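Local coordinates for HEPN domain-containing protein (Sulfolobus tokodaii, PDB 1WOL), which is of unknown function but, as a small helical HEPN-domain homologue, may share the nucleotide- or RNA-related roles proposed for that family, at residues W7-R19 and I107-I121. Sequence-based numbering, arbitrary orientation.
Sequences WIKQAERDLEEAR and INCAIRILNWVKGQI
Leu-15 and Leu-114 both set CG anti to the backbone N (chi1 172° in Leu-15), a setting that carries their methyls into the space between the two helices, where the CD2 atoms meet 3.8 Å apart. The Leu-15 side chain crosses that of Ile-111 at about a right angle, its CD1 3.7 Å from Ile-111 CG1; CD1 also touches Ile-107 CG2. On its other branch Leu-114 rests CD1 against CB of Ala-11 at 4.0 Å. Near the C-terminal end of 107-121, Ile-8 and Ile-121 reach tip to tip, their CD1 atoms 3.9 Å apart, while Val-117 slides past Ile-8.

Charged groups border this apolar seam. Lys-118, bent at chi3 (86°), brings NZ to OE2 of Glu-12 at 2.9 Å, a hydrogen-bonded salt bridge in which NZ meets OE2 nearly along its C-O bond. A glutamine in place of Glu-12 would probably leave the ammonium without its countercharge, weakening this link beside Leu-114. Ile-107 CG2 lies over one face of the Arg-19 guanidinium, while Ile-111 CD1 approaches obliquely, 3.4 Å from NH2.

The axes of 7-19 and 107-120 run roughly antiparallel (160°) and approach to 10.5 Å; the CA atoms of Ala-18 and Ile-107 lie 6.7 Å apart, the small methyl of Ala-18 touching Ile-107 CG1. Helices 4-23 and 100-120 thus pair within the HEPN helical bundle: helix 27-48 packs against both, and helix 67-77 joins helix 100-120 through the Cys-72–Cys-109 disulfide.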
loop_
_atom_site.group_PDB
_atom_site.type_symbol
_atom_site.label_atom_id
_atom_site.label_comp_id
_atom_site.label_asym_id
_atom_site.label_seq_id
_atom_site.Cartn_x
_atom_site.Cartn_y
_atom_site.Cartn_z
ATOM N N TRP A 7 12.112 -2.715 -6.254
ATOM C CA TRP A 7 10.920 -2.640 -5.403
ATOM C C TRP A 7 10.461 -1.163 -5.320
ATOM O O TRP A 7 9.261 -0.907 -5.389
ATOM C CB TRP A 7 11.205 -3.116 -3.945
ATOM C CG TRP A 7 11.388 -4.621 -3.907
ATOM C CD1 TRP A 7 12.612 -5.267 -3.724
ATOM C CD2 TRP A 7 10.400 -5.583 -3.870
ATOM N NE1 TRP A 7 12.399 -6.588 -3.535
ATOM C CE2 TRP A 7 11.058 -6.844 -3.638
ATOM C CE3 TRP A 7 9.010 -5.562 -4.023
ATOM C CZ2 TRP A 7 10.349 -8.041 -3.545
ATOM C CZ3 TRP A 7 8.276 -6.748 -3.934
ATOM C CH2 TRP A 7 8.973 -8.020 -3.684
ATOM N N ILE A 8 11.438 -0.230 -5.096
ATOM C CA ILE A 8 11.054 1.167 -4.956
ATOM C C ILE A 8 10.506 1.681 -6.315
ATOM O O ILE A 8 9.504 2.465 -6.313
ATOM C CB ILE A 8 12.252 2.008 -4.416
ATOM C CG1 ILE A 8 12.684 1.490 -3.055
ATOM C CG2 ILE A 8 11.841 3.517 -4.314
ATOM C CD1 ILE A 8 11.554 1.205 -1.988
ATOM N N LYS A 9 11.083 1.337 -7.483
ATOM C CA LYS A 9 10.504 1.816 -8.749
ATOM C C LYS A 9 9.104 1.234 -8.836
ATOM O O LYS A 9 8.222 2.053 -9.342
ATOM C CB LYS A 9 11.336 1.278 -9.955
ATOM C CG LYS A 9 12.592 2.089 -10.224
ATOM C CD LYS A 9 13.208 1.700 -11.577
ATOM C CE LYS A 9 14.072 0.532 -11.491
ATOM N NZ LYS A 9 14.871 0.377 -12.880
ATOM N N GLN A 10 8.882 -0.038 -8.498
ATOM C CA GLN A 10 7.509 -0.589 -8.621
ATOM C C GLN A 10 6.608 0.238 -7.744
ATOM O O GLN A 10 5.442 0.579 -8.142
ATOM C CB GLN A 10 7.428 -2.003 -8.106
ATOM C CG GLN A 10 8.025 -2.980 -9.081
ATOM C CD GLN A 10 7.671 -4.369 -8.535
ATOM O OE1 GLN A 10 6.586 -4.969 -8.819
ATOM N NE2 GLN A 10 8.535 -4.837 -7.649
ATOM N N ALA A 11 7.099 0.620 -6.569
ATOM C CA ALA A 11 6.156 1.374 -5.684
ATOM C C ALA A 11 5.911 2.767 -6.234
ATOM O O ALA A 11 4.725 3.210 -6.105
ATOM C CB ALA A 11 6.856 1.492 -4.230
ATOM N N GLU A 12 6.915 3.447 -6.799
ATOM C CA GLU A 12 6.713 4.792 -7.307
ATOM C C GLU A 12 5.731 4.725 -8.474
ATOM O O GLU A 12 4.858 5.555 -8.663
ATOM C CB GLU A 12 8.087 5.367 -7.756
ATOM C CG GLU A 12 8.854 5.451 -6.507
ATOM C CD GLU A 12 9.986 6.250 -6.544
ATOM O OE1 GLU A 12 10.711 6.008 -7.583
ATOM O OE2 GLU A 12 10.099 7.046 -5.496
ATOM N N ARG A 13 5.814 3.633 -9.281
ATOM C CA ARG A 13 4.901 3.583 -10.460
ATOM C C ARG A 13 3.467 3.267 -9.963
ATOM O O ARG A 13 2.490 3.802 -10.563
ATOM C CB ARG A 13 5.403 2.346 -11.343
ATOM C CG ARG A 13 4.604 2.261 -12.728
ATOM C CD ARG A 13 5.067 3.508 -13.586
ATOM N NE ARG A 13 4.670 3.225 -14.975
ATOM C CZ ARG A 13 5.123 3.943 -15.930
ATOM N NH1 ARG A 13 6.057 4.959 -15.588
ATOM N NH2 ARG A 13 4.582 3.833 -17.139
ATOM N N ASP A 14 3.324 2.409 -8.963
ATOM C CA ASP A 14 2.003 2.093 -8.401
ATOM C C ASP A 14 1.380 3.410 -7.867
ATOM O O ASP A 14 0.171 3.613 -7.989
ATOM C CB ASP A 14 2.121 1.061 -7.248
ATOM C CG ASP A 14 2.461 -0.327 -7.752
ATOM O OD1 ASP A 14 2.239 -0.521 -8.935
ATOM O OD2 ASP A 14 2.872 -1.158 -6.944
ATOM N N LEU A 15 2.164 4.291 -7.161
ATOM C CA LEU A 15 1.630 5.600 -6.683
ATOM C C LEU A 15 1.188 6.436 -7.837
ATOM O O LEU A 15 0.110 7.048 -7.811
ATOM C CB LEU A 15 2.701 6.283 -5.835
ATOM C CG LEU A 15 2.343 7.676 -5.474
ATOM C CD1 LEU A 15 1.076 7.820 -4.600
ATOM C CD2 LEU A 15 3.563 8.269 -4.574
ATOM N N GLU A 16 1.991 6.561 -8.868
ATOM C CA GLU A 16 1.575 7.357 -10.052
ATOM C C GLU A 16 0.332 6.811 -10.604
ATOM O O GLU A 16 -0.539 7.622 -10.981
ATOM C CB GLU A 16 2.772 7.316 -11.078
ATOM C CG GLU A 16 2.377 8.074 -12.350
ATOM C CD GLU A 16 3.572 8.139 -13.323
ATOM O OE1 GLU A 16 4.737 8.532 -12.882
ATOM O OE2 GLU A 16 3.323 7.997 -14.515
ATOM N N GLU A 17 0.224 5.487 -10.699
ATOM C CA GLU A 17 -1.037 4.930 -11.307
ATOM C C GLU A 17 -2.210 5.142 -10.353
ATOM O O GLU A 17 -3.295 5.296 -10.876
ATOM C CB GLU A 17 -0.776 3.430 -11.441
ATOM C CG GLU A 17 0.181 3.179 -12.670
ATOM C CD GLU A 17 0.590 1.694 -12.755
ATOM O OE1 GLU A 17 0.332 0.882 -11.908
ATOM O OE2 GLU A 17 1.348 1.387 -13.755
ATOM N N ALA A 18 -1.972 5.129 -9.034
ATOM C CA ALA A 18 -3.119 5.393 -8.116
ATOM C C ALA A 18 -3.649 6.777 -8.302
ATOM O O ALA A 18 -4.859 6.968 -8.281
ATOM C CB ALA A 18 -2.603 5.169 -6.650
ATOM N N ARG A 19 -2.736 7.766 -8.404
ATOM C CA ARG A 19 -3.238 9.136 -8.664
ATOM C C ARG A 19 -3.961 9.200 -9.989
ATOM O O ARG A 19 -5.013 9.861 -10.133
ATOM C CB ARG A 19 -2.084 10.145 -8.709
ATOM C CG ARG A 19 -1.330 10.235 -7.436
ATOM C CD ARG A 19 -0.361 11.402 -7.639
ATOM N NE ARG A 19 0.731 11.457 -6.669
ATOM C CZ ARG A 19 0.715 12.062 -5.486
ATOM N NH1 ARG A 19 -0.381 12.649 -5.010
ATOM N NH2 ARG A 19 1.888 12.210 -4.804
ATOM N N ILE A 107 -4.175 6.924 -1.040
ATOM C CA ILE A 107 -2.997 7.463 -1.714
ATOM C C ILE A 107 -2.086 8.074 -0.626
ATOM O O ILE A 107 -0.868 7.877 -0.687
ATOM C CB ILE A 107 -3.438 8.467 -2.743
ATOM C CG1 ILE A 107 -3.988 7.654 -3.978
ATOM C CG2 ILE A 107 -2.196 9.292 -3.228
ATOM C CD1 ILE A 107 -4.775 8.584 -4.983
ATOM N N ASN A 108 -2.702 8.870 0.214
ATOM C CA ASN A 108 -1.810 9.527 1.222
ATOM C C ASN A 108 -1.169 8.627 2.196
ATOM O O ASN A 108 -0.006 8.922 2.659
ATOM C CB ASN A 108 -2.675 10.631 1.877
ATOM C CG ASN A 108 -2.978 11.690 0.894
ATOM O OD1 ASN A 108 -2.396 11.865 -0.158
ATOM N ND2 ASN A 108 -3.976 12.552 1.289
ATOM N N CYS A 109 -1.810 7.510 2.551
ATOM C CA CYS A 109 -1.092 6.547 3.376
ATOM C C CYS A 109 0.015 5.893 2.607
ATOM O O CYS A 109 1.042 5.530 3.142
ATOM C CB CYS A 109 -2.034 5.419 3.856
ATOM S SG CYS A 109 -2.820 5.828 5.438
ATOM N N ALA A 110 -0.214 5.583 1.292
ATOM C CA ALA A 110 0.903 5.045 0.440
ATOM C C ALA A 110 2.074 6.018 0.371
ATOM O O ALA A 110 3.210 5.563 0.503
ATOM C CB ALA A 110 0.353 4.696 -1.019
ATOM N N ILE A 111 1.794 7.337 0.266
ATOM C CA ILE A 111 2.876 8.308 0.215
ATOM C C ILE A 111 3.581 8.317 1.564
ATOM O O ILE A 111 4.841 8.316 1.576
ATOM C CB ILE A 111 2.217 9.639 -0.035
ATOM C CG1 ILE A 111 1.790 9.770 -1.507
ATOM C CG2 ILE A 111 3.307 10.764 0.224
ATOM C CD1 ILE A 111 0.830 10.976 -1.773
ATOM N N ARG A 112 2.840 8.225 2.656
ATOM C CA ARG A 112 3.495 8.235 4.023
ATOM C C ARG A 112 4.398 7.046 4.108
ATOM O O ARG A 112 5.522 7.174 4.560
ATOM C CB ARG A 112 2.373 8.276 5.105
ATOM C CG ARG A 112 2.511 8.100 6.631
ATOM C CD ARG A 112 1.321 9.094 6.941
ATOM N NE ARG A 112 1.785 9.936 7.760
ATOM C CZ ARG A 112 2.675 10.826 7.655
ATOM N NH1 ARG A 112 3.847 10.832 8.263
ATOM N NH2 ARG A 112 2.212 11.825 6.897
ATOM N N ILE A 113 3.946 5.853 3.725
ATOM C CA ILE A 113 4.832 4.661 3.820
ATOM C C ILE A 113 5.967 4.685 2.861
ATOM O O ILE A 113 7.100 4.370 3.284
ATOM C CB ILE A 113 3.973 3.401 3.723
ATOM C CG1 ILE A 113 3.061 3.300 4.907
ATOM C CG2 ILE A 113 4.894 2.119 3.543
ATOM C CD1 ILE A 113 1.936 2.185 4.815
ATOM N N LEU A 114 5.783 5.102 1.611
ATOM C CA LEU A 114 6.829 5.174 0.647
ATOM C C LEU A 114 7.897 6.180 1.089
ATOM O O LEU A 114 9.080 5.870 0.984
ATOM C CB LEU A 114 6.232 5.548 -0.703
ATOM C CG LEU A 114 7.275 5.920 -1.816
ATOM C CD1 LEU A 114 8.091 4.696 -2.153
ATOM C CD2 LEU A 114 6.502 6.353 -3.100
ATOM N N ASN A 115 7.470 7.308 1.659
ATOM C CA ASN A 115 8.528 8.311 2.045
ATOM C C ASN A 115 9.250 7.784 3.266
ATOM O O ASN A 115 10.499 8.110 3.411
ATOM C CB ASN A 115 7.893 9.641 2.488
ATOM C CG ASN A 115 7.329 10.426 1.427
ATOM O OD1 ASN A 115 7.709 10.324 0.322
ATOM N ND2 ASN A 115 6.408 11.374 1.828
ATOM N N TRP A 116 8.551 7.101 4.156
ATOM C CA TRP A 116 9.200 6.594 5.432
ATOM C C TRP A 116 10.209 5.508 5.009
ATOM O O TRP A 116 11.337 5.457 5.474
ATOM C CB TRP A 116 8.114 6.120 6.304
ATOM C CG TRP A 116 8.635 5.364 7.499
ATOM C CD1 TRP A 116 9.149 5.928 8.712
ATOM C CD2 TRP A 116 8.684 3.954 7.673
ATOM N NE1 TRP A 116 9.476 4.890 9.594
ATOM C CE2 TRP A 116 9.192 3.687 8.993
ATOM C CE3 TRP A 116 8.313 2.877 6.853
ATOM C CZ2 TRP A 116 9.346 2.384 9.508
ATOM C CZ3 TRP A 116 8.477 1.596 7.367
ATOM C CH2 TRP A 116 8.986 1.356 8.679
ATOM N N VAL A 117 9.867 4.681 4.015
ATOM C CA VAL A 117 10.835 3.697 3.579
ATOM C C VAL A 117 11.993 4.393 2.905
ATOM O O VAL A 117 13.147 4.022 3.141
ATOM C CB VAL A 117 10.122 2.714 2.507
ATOM C CG1 VAL A 117 11.223 1.914 1.741
ATOM C CG2 VAL A 117 9.166 1.876 3.216
ATOM N N LYS A 118 11.788 5.383 2.023
ATOM C CA LYS A 118 12.881 6.017 1.296
ATOM C C LYS A 118 13.884 6.637 2.304
ATOM O O LYS A 118 15.118 6.581 2.077
ATOM C CB LYS A 118 12.329 6.988 0.286
ATOM C CG LYS A 118 11.737 6.209 -0.893
ATOM C CD LYS A 118 11.090 7.189 -1.842
ATOM C CE LYS A 118 11.929 7.824 -2.865
ATOM N NZ LYS A 118 10.856 8.875 -3.427
ATOM N N GLY A 119 13.327 7.106 3.396
ATOM C CA GLY A 119 14.161 7.801 4.368
ATOM C C GLY A 119 15.139 6.836 4.998
ATOM O O GLY A 119 16.176 7.256 5.623
ATOM N N GLN A 120 14.854 5.567 4.964
ATOM C CA GLN A 120 15.703 4.607 5.642
ATOM C C GLN A 120 16.688 3.923 4.781
ATOM O O GLN A 120 17.579 3.191 5.292
ATOM C CB GLN A 120 14.834 3.552 6.275
ATOM C CG GLN A 120 13.945 4.049 7.448
ATOM C CD GLN A 120 12.925 3.031 7.824
ATOM O OE1 GLN A 120 11.745 3.075 7.307
ATOM N NE2 GLN A 120 13.256 2.102 8.713
ATOM N N ILE A 121 16.566 4.119 3.466
ATOM C CA ILE A 121 17.466 3.370 2.552
ATOM C C ILE A 121 18.517 4.451 2.400
ATOM O O ILE A 121 18.461 5.364 1.559
ATOM C CB ILE A 121 16.594 2.940 1.282
ATOM C CG1 ILE A 121 15.691 1.825 1.688
ATOM C CG2 ILE A 121 17.480 2.458 0.154
ATOM C CD1 ILE A 121 14.611 1.634 0.410
#